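Local coordinates for putative uncharacterized protein (Archaeoglobus fulgidus, PDB 3VU0) that is the C-terminal globular domain of an archaeal oligosaccharyltransferase of the AglB type, at residues L11-M14 and K15-E19; E73-A76 and M77-V80; T90-E93 and L94-K97; Y118-N121 and K122-I125. All coordinates share one frame; numbering follows the deposited sequence.

Contact 1: residues L11-M14 and K15-E19; sequences LNWM and KENLE
The carbonyl oxygen of W13 is gripped from the next turn of the helix by three N-H groups, two of them weakly. The good bond comes from the side chain: N17 ND2 donates to W13 O at 3.0 Å, with an N-H...O angle of 149°. N17 N adds a bent, weak bond to W13 O at 2.9 Å, and E16 N a long, weak one to the same oxygen. The same amide lies over the indole, its plane 26° from that of the ring, with ND2 3.2 Å above the plane and offset toward the rim. N17 CB stands almost straight over the six-membered ring, 3.8 Å from its centroid, in a CH-pi contact. W13 makes this possible by setting CG anti to its own nitrogen (chi1 -172°), which carries the indole beneath N17. The bond to W13 O, close to the amide plane, and the ring below together limit the rotation of the amide. All this happens in the last turn of helix 5-17, where L18 is the first residue to leave helical geometry; L18 N still bonds M14 O at 3.1 Å. Beyond that bond L18 and M14 run side by side, L18 CD1 touching M14 CB at 3.6 Å and the methyl carbon CE of the selenomethionine. L18 CD2 reaches W13 CZ3 at 4.1 Å. Elsewhere the indole meets F153 edge to face on strand 147-153, while M14 packs on I44 of helix 41-46.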
loop_
_atom_site.group_PDB
_atom_site.type_symbol
_atom_site.label_atom_id
_atom_site.label_comp_id
_atom_site.label_asym_id
_atom_site.label_seq_id
_atom_site.Cartn_x
_atom_site.Cartn_y
_atom_site.Cartn_z
ATOM N N LEU A 11 -4.828 12.201 5.778
ATOM C CA LEU A 11 -5.417 11.711 7.017
ATOM C C LEU A 11 -6.679 12.479 7.406
ATOM O O LEU A 11 -7.661 11.881 7.848
ATOM C CB LEU A 11 -4.381 11.774 8.149
ATOM C CG LEU A 11 -3.189 10.815 8.005
ATOM C CD1 LEU A 11 -2.123 11.150 9.043
ATOM C CD2 LEU A 11 -3.659 9.373 8.169
ATOM N N ASN A 12 -6.655 13.798 7.237
ATOM C CA ASN A 12 -7.822 14.615 7.567
ATOM C C ASN A 12 -8.964 14.303 6.612
ATOM O O ASN A 12 -10.132 14.277 7.010
ATOM C CB ASN A 12 -7.495 16.111 7.485
ATOM C CG ASN A 12 -6.548 16.563 8.579
ATOM O OD1 ASN A 12 -6.586 16.056 9.702
ATOM N ND2 ASN A 12 -5.704 17.536 8.260
ATOM N N TRP A 13 -8.621 14.071 5.348
ATOM C CA TRP A 13 -9.625 13.750 4.347
ATOM C C TRP A 13 -10.298 12.418 4.689
ATOM O O TRP A 13 -11.527 12.314 4.678
ATOM C CB TRP A 13 -8.988 13.659 2.954
ATOM C CG TRP A 13 -9.995 13.521 1.840
ATOM C CD1 TRP A 13 -10.598 14.534 1.146
ATOM C CD2 TRP A 13 -10.544 12.300 1.326
ATOM N NE1 TRP A 13 -11.490 14.018 0.231
ATOM C CE2 TRP A 13 -11.476 12.650 0.321
ATOM C CE3 TRP A 13 -10.339 10.943 1.616
ATOM C CZ2 TRP A 13 -12.206 11.691 -0.393
ATOM C CZ3 TRP A 13 -11.066 9.987 0.904
ATOM C CH2 TRP A 13 -11.987 10.369 -0.090
HETATM N N MSE A 14 -9.509 11.391 5.000
HETATM C CA MSE A 14 -10.133 10.112 5.310
HETATM C C MSE A 14 -10.895 10.121 6.627
HETATM O O MSE A 14 -11.861 9.372 6.794
HETATM C CB MSE A 14 -9.128 8.940 5.246
HETATM C CG MSE A 14 -7.696 9.191 5.682
HETATM SE SE MSE A 14 -6.504 7.806 4.928
HETATM C CE MSE A 14 -7.275 6.255 5.764
ATOM N N LYS A 15 -10.489 10.992 7.547
ATOM C CA LYS A 15 -11.166 11.085 8.831
ATOM C C LYS A 15 -12.613 11.533 8.654
ATOM O O LYS A 15 -13.518 11.014 9.308
ATOM C CB LYS A 15 -10.454 12.077 9.755
ATOM C CG LYS A 15 -11.062 12.133 11.155
ATOM C CD LYS A 15 -10.345 13.137 12.046
ATOM C CE LYS A 15 -10.880 13.088 13.471
ATOM N NZ LYS A 15 -10.159 14.040 14.360
ATOM N N GLU A 16 -12.839 12.493 7.763
ATOM C CA GLU A 16 -14.193 12.990 7.562
ATOM C C GLU A 16 -14.941 12.448 6.352
ATOM O O GLU A 16 -16.131 12.720 6.197
ATOM C CB GLU A 16 -14.184 14.520 7.509
ATOM C CG GLU A 16 -13.346 15.118 6.403
ATOM C CD GLU A 16 -13.316 16.637 6.464
ATOM O OE1 GLU A 16 -14.399 17.259 6.379
ATOM O OE2 GLU A 16 -12.211 17.209 6.598
ATOM N N ASN A 17 -14.264 11.678 5.504
ATOM C CA ASN A 17 -14.914 11.134 4.316
ATOM C C ASN A 17 -15.172 9.629 4.322
ATOM O O ASN A 17 -16.170 9.177 3.767
ATOM C CB ASN A 17 -14.124 11.526 3.057
ATOM C CG ASN A 17 -14.346 12.975 2.664
ATOM O OD1 ASN A 17 -15.420 13.338 2.174
ATOM N ND2 ASN A 17 -13.338 13.815 2.889
ATOM N N LEU A 18 -14.290 8.844 4.931
ATOM C CA LEU A 18 -14.520 7.404 4.968
ATOM C C LEU A 18 -15.634 7.102 5.983
ATOM O O LEU A 18 -15.818 7.846 6.948
ATOM C CB LEU A 18 -13.231 6.657 5.341
ATOM C CG LEU A 18 -12.001 6.830 4.431
ATOM C CD1 LEU A 18 -10.943 5.810 4.822
ATOM C CD2 LEU A 18 -12.377 6.642 2.970
ATOM N N GLU A 19 -16.381 6.023 5.753
ATOM C CA GLU A 19 -17.480 5.647 6.644
ATOM C C GLU A 19 -17.030 5.558 8.101
ATOM O O GLU A 19 -16.095 4.826 8.430
ATOM C CB GLU A 19 -18.095 4.313 6.210
ATOM C CG GLU A 19 -18.780 4.336 4.836
ATOM C CD GLU A 19 -17.793 4.383 3.679
ATOM O OE1 GLU A 19 -16.766 3.675 3.743
ATOM O OE2 GLU A 19 -18.050 5.116 2.699
#

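Contact 2: residues E73-A76 and M77-V80; sequences EEEA and MKIV
E75 folds back at its second torsion (chi2 -61°) while K78, one turn on, is stretched out from CG to NZ, and the two meet at their charged ends. K78 NZ approaches E75 OE2 at 2.6 Å from the syn side, 34° out of the carboxylate plane, in a short salt bridge. E75 OE1 is farther off, 3.6 Å from K78 NZ, and so the ammonium group sits against one oxygen more than astride the carboxylate. K78 CE, which carries the ammonium, follows to 3.4 Å from E75 OE2, the two side chains crossing at a slant. The pair is a classic i to i+3 bridge on the exposed side of helix 73-83, in its opening turns, where S72 OG also accepts from E75 N. Along the axis M77 N donates to E73 O at 2.7 Å and V80 N to A76 O at 3.2 Å. M77 CG comes within 3.2 Å of E73 O, and the selenomethionine then bends at its next two torsions. The other side of the helix faces inward: A76 packs on F67 and M132, and M77 and V80 on F147 of strand 147-153. E73 turns its carboxylate to the backbone N-H groups of T145 and H146, tying the helix start to the chain just ahead of that strand.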
loop_
_atom_site.group_PDB
_atom_site.type_symbol
_atom_site.label_atom_id
_atom_site.label_comp_id
_atom_site.label_asym_id
_atom_site.label_seq_id
_atom_site.Cartn_x
_atom_site.Cartn_y
_atom_site.Cartn_z
ATOM N N GLU A 73 -4.639 -9.464 -9.628
ATOM C CA GLU A 73 -5.692 -8.958 -8.755
ATOM C C GLU A 73 -6.356 -10.111 -8.021
ATOM O O GLU A 73 -6.789 -9.974 -6.878
ATOM C CB GLU A 73 -6.758 -8.216 -9.562
ATOM C CG GLU A 73 -6.430 -6.770 -9.871
ATOM C CD GLU A 73 -7.610 -6.039 -10.479
ATOM O OE1 GLU A 73 -7.845 -6.187 -11.697
ATOM O OE2 GLU A 73 -8.314 -5.330 -9.730
ATOM N N GLU A 74 -6.432 -11.251 -8.696
ATOM C CA GLU A 74 -7.053 -12.433 -8.129
ATOM C C GLU A 74 -6.380 -12.818 -6.817
ATOM O O GLU A 74 -7.052 -13.041 -5.811
ATOM C CB GLU A 74 -6.967 -13.580 -9.132
ATOM C CG GLU A 74 -8.187 -14.460 -9.158
ATOM C CD GLU A 74 -8.255 -15.291 -10.417
ATOM O OE1 GLU A 74 -7.396 -16.178 -10.594
ATOM O OE2 GLU A 74 -9.165 -15.046 -11.234
ATOM N N GLU A 75 -5.054 -12.893 -6.831
ATOM C CA GLU A 75 -4.305 -13.236 -5.630
ATOM C C GLU A 75 -4.416 -12.126 -4.592
ATOM O O GLU A 75 -4.466 -12.389 -3.391
ATOM C CB GLU A 75 -2.834 -13.476 -5.968
ATOM C CG GLU A 75 -2.538 -14.851 -6.541
ATOM C CD GLU A 75 -2.886 -15.965 -5.575
ATOM O OE1 GLU A 75 -2.494 -15.872 -4.393
ATOM O OE2 GLU A 75 -3.545 -16.939 -5.997
ATOM N N ALA A 76 -4.461 -10.884 -5.060
ATOM C CA ALA A 76 -4.563 -9.735 -4.169
ATOM C C ALA A 76 -5.917 -9.689 -3.459
ATOM O O ALA A 76 -6.001 -9.310 -2.293
ATOM C CB ALA A 76 -4.348 -8.450 -4.956
HETATM N N MSE A 77 -6.973 -10.082 -4.166
HETATM C CA MSE A 77 -8.313 -10.065 -3.591
HETATM C C MSE A 77 -8.494 -11.080 -2.464
HETATM O O MSE A 77 -9.404 -10.951 -1.654
HETATM C CB MSE A 77 -9.359 -10.297 -4.683
HETATM C CG MSE A 77 -9.599 -9.080 -5.573
HETATM SE SE MSE A 77 -10.177 -7.508 -4.574
HETATM C CE MSE A 77 -12.014 -8.004 -4.233
ATOM N N LYS A 78 -7.628 -12.085 -2.407
ATOM C CA LYS A 78 -7.719 -13.079 -1.342
ATOM C C LYS A 78 -7.414 -12.397 -0.015
ATOM O O LYS A 78 -8.072 -12.650 0.992
ATOM C CB LYS A 78 -6.733 -14.218 -1.591
ATOM C CG LYS A 78 -7.100 -15.067 -2.791
ATOM C CD LYS A 78 -6.072 -16.151 -3.035
ATOM C CE LYS A 78 -6.485 -17.030 -4.203
ATOM N NZ LYS A 78 -5.413 -17.999 -4.551
ATOM N N ILE A 79 -6.413 -11.523 -0.027
ATOM C CA ILE A 79 -6.024 -10.776 1.167
ATOM C C ILE A 79 -7.110 -9.755 1.512
ATOM O O ILE A 79 -7.435 -9.543 2.685
ATOM C CB ILE A 79 -4.688 -10.046 0.930
ATOM C CG1 ILE A 79 -3.579 -11.079 0.711
ATOM C CG2 ILE A 79 -4.363 -9.149 2.113
ATOM C CD1 ILE A 79 -2.488 -10.618 -0.224
ATOM N N VAL A 80 -7.668 -9.122 0.486
ATOM C CA VAL A 80 -8.727 -8.142 0.685
ATOM C C VAL A 80 -9.931 -8.785 1.368
ATOM O O VAL A 80 -10.496 -8.227 2.308
ATOM C CB VAL A 80 -9.179 -7.533 -0.655
ATOM C CG1 VAL A 80 -10.515 -6.815 -0.479
ATOM C CG2 VAL A 80 -8.118 -6.566 -1.162
#

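Contact 3: residues T90-E93 and L94-K97; sequences TVEE and LTVK
Strand 85-91 of the mixed sheet runs out into a tight 3-10 turn, and the turn is closed by bonds from L94 and T95 back to V91 and E92. L94 N donates to V91 O at 3.0 Å. One residue on, E92 O receives two bonds from T95. The hydroxyl OG1 lies 2.7 Å from E92 O, in the carbonyl plane and on a lone pair, whereas T95 N, at 3.0 Å from E92 O, stands above that plane, 53° out of it. Placing OG1 between the backbone nitrogen and the carbonyl carbon (chi1 68°) lets the hydroxyl reach back alongside the N-H of its own residue. A water donates to E92 O at 3.1 Å and to T95 O at 2.7 Å, bridging the two carbonyls; T95 O also accepts from T103 OG1. The i to i+3 spacing of the backbone bonds is that of a 3-10 helix, here barely one turn long. On the inner side L94 folds back over V91: L94 CB is 3.2 Å from V91 O, and L94 CG meets V91 CB at 4.2 Å. V91 N is buried here with no polar partner in the model. L94 goes on to pack against L133 and Y40, and T95 against H137 and F128, so the turn leaving the end of this inner strand rests against helices 121-128 and 132-138. E93 reaches out with an extended chain, its OE1 bonded to Y40 OH and salt-bridged to K104 NZ.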
loop_
_atom_site.group_PDB
_atom_site.type_symbol
_atom_site.label_atom_id
_atom_site.label_comp_id
_atom_site.label_asym_id
_atom_site.label_seq_id
_atom_site.Cartn_x
_atom_site.Cartn_y
_atom_site.Cartn_z
ATOM N N THR A 90 -1.503 3.936 -0.709
ATOM C CA THR A 90 -0.146 3.739 -1.206
ATOM C C THR A 90 0.629 5.034 -1.019
ATOM O O THR A 90 0.042 6.110 -0.916
ATOM C CB THR A 90 -0.123 3.349 -2.709
ATOM O OG1 THR A 90 -0.713 4.399 -3.486
ATOM C CG2 THR A 90 -0.896 2.057 -2.936
ATOM N N VAL A 91 1.952 4.930 -0.980
ATOM C CA VAL A 91 2.796 6.105 -0.781
ATOM C C VAL A 91 3.983 6.019 -1.731
ATOM O O VAL A 91 4.527 4.937 -1.949
ATOM C CB VAL A 91 3.299 6.165 0.678
ATOM C CG1 VAL A 91 4.030 7.473 0.931
ATOM C CG2 VAL A 91 2.127 6.011 1.629
ATOM N N GLU A 92 4.390 7.153 -2.292
ATOM C CA GLU A 92 5.495 7.161 -3.245
ATOM C C GLU A 92 6.792 6.516 -2.748
ATOM O O GLU A 92 7.465 5.835 -3.518
ATOM C CB GLU A 92 5.791 8.588 -3.733
ATOM C CG GLU A 92 6.763 8.621 -4.918
ATOM C CD GLU A 92 7.067 10.027 -5.415
ATOM O OE1 GLU A 92 7.849 10.164 -6.384
ATOM O OE2 GLU A 92 6.526 10.995 -4.843
ATOM N N GLU A 93 7.142 6.712 -1.478
ATOM C CA GLU A 93 8.380 6.124 -0.951
ATOM C C GLU A 93 8.389 4.589 -0.977
ATOM O O GLU A 93 9.424 3.971 -0.757
ATOM C CB GLU A 93 8.662 6.625 0.477
ATOM C CG GLU A 93 7.646 6.196 1.527
ATOM C CD GLU A 93 8.018 6.641 2.944
ATOM O OE1 GLU A 93 7.259 6.335 3.884
ATOM O OE2 GLU A 93 9.068 7.294 3.126
ATOM N N LEU A 94 7.240 3.978 -1.253
ATOM C CA LEU A 94 7.137 2.518 -1.322
ATOM C C LEU A 94 7.508 1.994 -2.711
ATOM O O LEU A 94 7.848 0.824 -2.875
ATOM C CB LEU A 94 5.706 2.063 -1.023
ATOM C CG LEU A 94 5.062 2.415 0.319
ATOM C CD1 LEU A 94 3.667 1.791 0.389
ATOM C CD2 LEU A 94 5.930 1.909 1.446
ATOM N N THR A 95 7.431 2.866 -3.707
ATOM C CA THR A 95 7.713 2.479 -5.080
ATOM C C THR A 95 9.186 2.541 -5.451
ATOM O O THR A 95 9.988 3.190 -4.784
ATOM C CB THR A 95 6.939 3.369 -6.068
ATOM O OG1 THR A 95 7.454 4.703 -6.004
ATOM C CG2 THR A 95 5.451 3.394 -5.717
ATOM N N VAL A 96 9.532 1.849 -6.529
ATOM C CA VAL A 96 10.905 1.836 -7.017
ATOM C C VAL A 96 11.055 3.051 -7.921
ATOM O O VAL A 96 10.215 3.288 -8.789
ATOM C CB VAL A 96 11.196 0.552 -7.819
ATOM C CG1 VAL A 96 12.599 0.608 -8.420
ATOM C CG2 VAL A 96 11.068 -0.660 -6.904
ATOM N N LYS A 97 12.111 3.827 -7.704
ATOM C CA LYS A 97 12.371 5.024 -8.503
ATOM C C LYS A 97 13.569 4.786 -9.421
ATOM O O LYS A 97 14.573 4.219 -9.003
ATOM C CB LYS A 97 12.641 6.220 -7.583
HETATM O O HOH W 1 10.554 5.628 -3.791
#

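Contact 4: residues Y118-N121 and K122-I125; sequences YMKN and KEII
The carboxylate of E123 has the CB and CG methylenes of K120 over one face, the nearer contact being K120 CB to E123 OE1 at 3.7 Å. E123 OE1 itself takes the backbone N-H of K120 at 2.8 Å, almost straight (173°), from the anti side and 24° out of the carboxylate plane. M119 CA lies close to the same oxygen, at 3.5 Å. The second oxygen, E123 OE2, is joined to K120 NZ through a water, which accepts from the ammonium at 2.7 Å and donates to the carboxylate; the charges do not touch directly. E123 points back to the helix start because CG lies anti to its carbonyl carbon (chi1 -64°) and the chain stays extended beyond. This is the start of helix 121-128: K120 is the N-cap and E123 the N3 residue, whose carboxylate supplies the N3 side-chain half of a capping box. M119 before the cap and I124 beyond N3 hold the positions of a hydrophobic staple, with M119 CB on I124 CG1 at 3.9 Å and the selenomethionine CE resting near E123 O. Inside this bracket the first helical bonds run from I124 N to K120 O and from I125 N to N121 O, both at 3.1 Å. P116 also packs on I124, and K122 NZ is salt-bridged to D126 one turn on.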
loop_
_atom_site.group_PDB
_atom_site.type_symbol
_atom_site.label_atom_id
_atom_site.label_comp_id
_atom_site.label_asym_id
_atom_site.label_seq_id
_atom_site.Cartn_x
_atom_site.Cartn_y
_atom_site.Cartn_z
ATOM N N TYR A 118 19.988 -11.252 -3.949
ATOM C CA TYR A 118 20.426 -12.262 -4.908
ATOM C C TYR A 118 19.915 -11.946 -6.306
ATOM O O TYR A 118 20.247 -12.639 -7.264
ATOM C CB TYR A 118 19.924 -13.647 -4.490
ATOM C CG TYR A 118 20.661 -14.237 -3.314
ATOM C CD1 TYR A 118 21.913 -14.837 -3.475
ATOM C CD2 TYR A 118 20.113 -14.189 -2.035
ATOM C CE1 TYR A 118 22.599 -15.374 -2.383
ATOM C CE2 TYR A 118 20.788 -14.719 -0.941
ATOM C CZ TYR A 118 22.024 -15.310 -1.118
ATOM O OH TYR A 118 22.676 -15.839 -0.026
HETATM N N MSE A 119 19.105 -10.900 -6.421
HETATM C CA MSE A 119 18.545 -10.511 -7.715
HETATM C C MSE A 119 19.294 -9.339 -8.338
HETATM O O MSE A 119 19.819 -8.490 -7.630
HETATM C CB MSE A 119 17.073 -10.126 -7.556
HETATM C CG MSE A 119 16.189 -11.249 -7.055
HETATM SE SE MSE A 119 14.504 -10.571 -6.422
HETATM C CE MSE A 119 13.703 -10.100 -8.125
ATOM N N LYS A 120 19.348 -9.306 -9.666
ATOM C CA LYS A 120 19.998 -8.204 -10.369
ATOM C C LYS A 120 19.108 -6.983 -10.189
ATOM O O LYS A 120 17.896 -7.115 -10.005
ATOM C CB LYS A 120 20.137 -8.521 -11.858
ATOM C CG LYS A 120 21.145 -9.619 -12.167
ATOM C CD LYS A 120 21.325 -9.786 -13.669
ATOM C CE LYS A 120 22.473 -10.733 -13.991
ATOM N NZ LYS A 120 22.257 -12.093 -13.420
ATOM N N ASN A 121 19.695 -5.795 -10.254
ATOM C CA ASN A 121 18.908 -4.584 -10.083
ATOM C C ASN A 121 17.708 -4.561 -11.030
ATOM O O ASN A 121 16.598 -4.260 -10.609
ATOM C CB ASN A 121 19.772 -3.344 -10.311
ATOM C CG ASN A 121 19.093 -2.067 -9.845
ATOM O OD1 ASN A 121 18.827 -1.887 -8.653
ATOM N ND2 ASN A 121 18.805 -1.173 -10.785
ATOM N N LYS A 122 17.922 -4.888 -12.304
ATOM C CA LYS A 122 16.818 -4.867 -13.258
ATOM C C LYS A 122 15.767 -5.935 -12.961
ATOM O O LYS A 122 14.587 -5.737 -13.245
ATOM C CB LYS A 122 17.330 -5.014 -14.697
ATOM C CG LYS A 122 16.230 -4.859 -15.743
ATOM C CD LYS A 122 16.799 -4.799 -17.156
ATOM C CE LYS A 122 15.693 -4.821 -18.188
ATOM N NZ LYS A 122 15.001 -6.145 -18.242
ATOM N N GLU A 123 16.180 -7.068 -12.401
ATOM C CA GLU A 123 15.209 -8.103 -12.060
ATOM C C GLU A 123 14.257 -7.572 -10.975
ATOM O O GLU A 123 13.075 -7.918 -10.949
ATOM C CB GLU A 123 15.911 -9.374 -11.569
ATOM C CG GLU A 123 16.782 -10.036 -12.630
ATOM C CD GLU A 123 17.412 -11.342 -12.159
ATOM O OE1 GLU A 123 17.979 -11.361 -11.050
ATOM O OE2 GLU A 123 17.352 -12.345 -12.905
ATOM N N ILE A 124 14.773 -6.727 -10.089
ATOM C CA ILE A 124 13.954 -6.150 -9.021
ATOM C C ILE A 124 12.970 -5.153 -9.623
ATOM O O ILE A 124 11.795 -5.138 -9.263
ATOM C CB ILE A 124 14.835 -5.440 -7.962
ATOM C CG1 ILE A 124 15.685 -6.477 -7.225
ATOM C CG2 ILE A 124 13.972 -4.646 -6.982
ATOM C CD1 ILE A 124 16.668 -5.868 -6.247
ATOM N N ILE A 125 13.455 -4.332 -10.550
ATOM C CA ILE A 125 12.614 -3.341 -11.223
ATOM C C ILE A 125 11.536 -4.050 -12.053
ATOM O O ILE A 125 10.355 -3.701 -11.987
ATOM C CB ILE A 125 13.467 -2.438 -12.147
ATOM C CG1 ILE A 125 14.469 -1.633 -11.307
ATOM C CG2 ILE A 125 12.568 -1.502 -12.945
ATOM C CD1 ILE A 125 15.544 -0.928 -12.128
HETATM O O HOH W 2 20.029 -12.966 -14.614
#

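Contacts 3 and 4 are the pair that touch: V96 CG1, just beyond the 3-10 turn, packs on I125 CG1 in the capped helix at 4.1 Å, although the contact centres are about 17 Å apart. Contact 1 lies at the far end of the domain, its centre about 38 Å from that of contact 4 and on the opposite side of the chain's centre. Contacts 1 and 2, with centres about 24 Å apart, both lean on strand 147-153, through W13 and through M77 and V80. Helix 73-83 of contact 2 leads into strand 85-91, which ends in contact 3. Near contact 1 a bound MES, probably from the crystallisation liquor, lies about 6 Å from the W13 side chain.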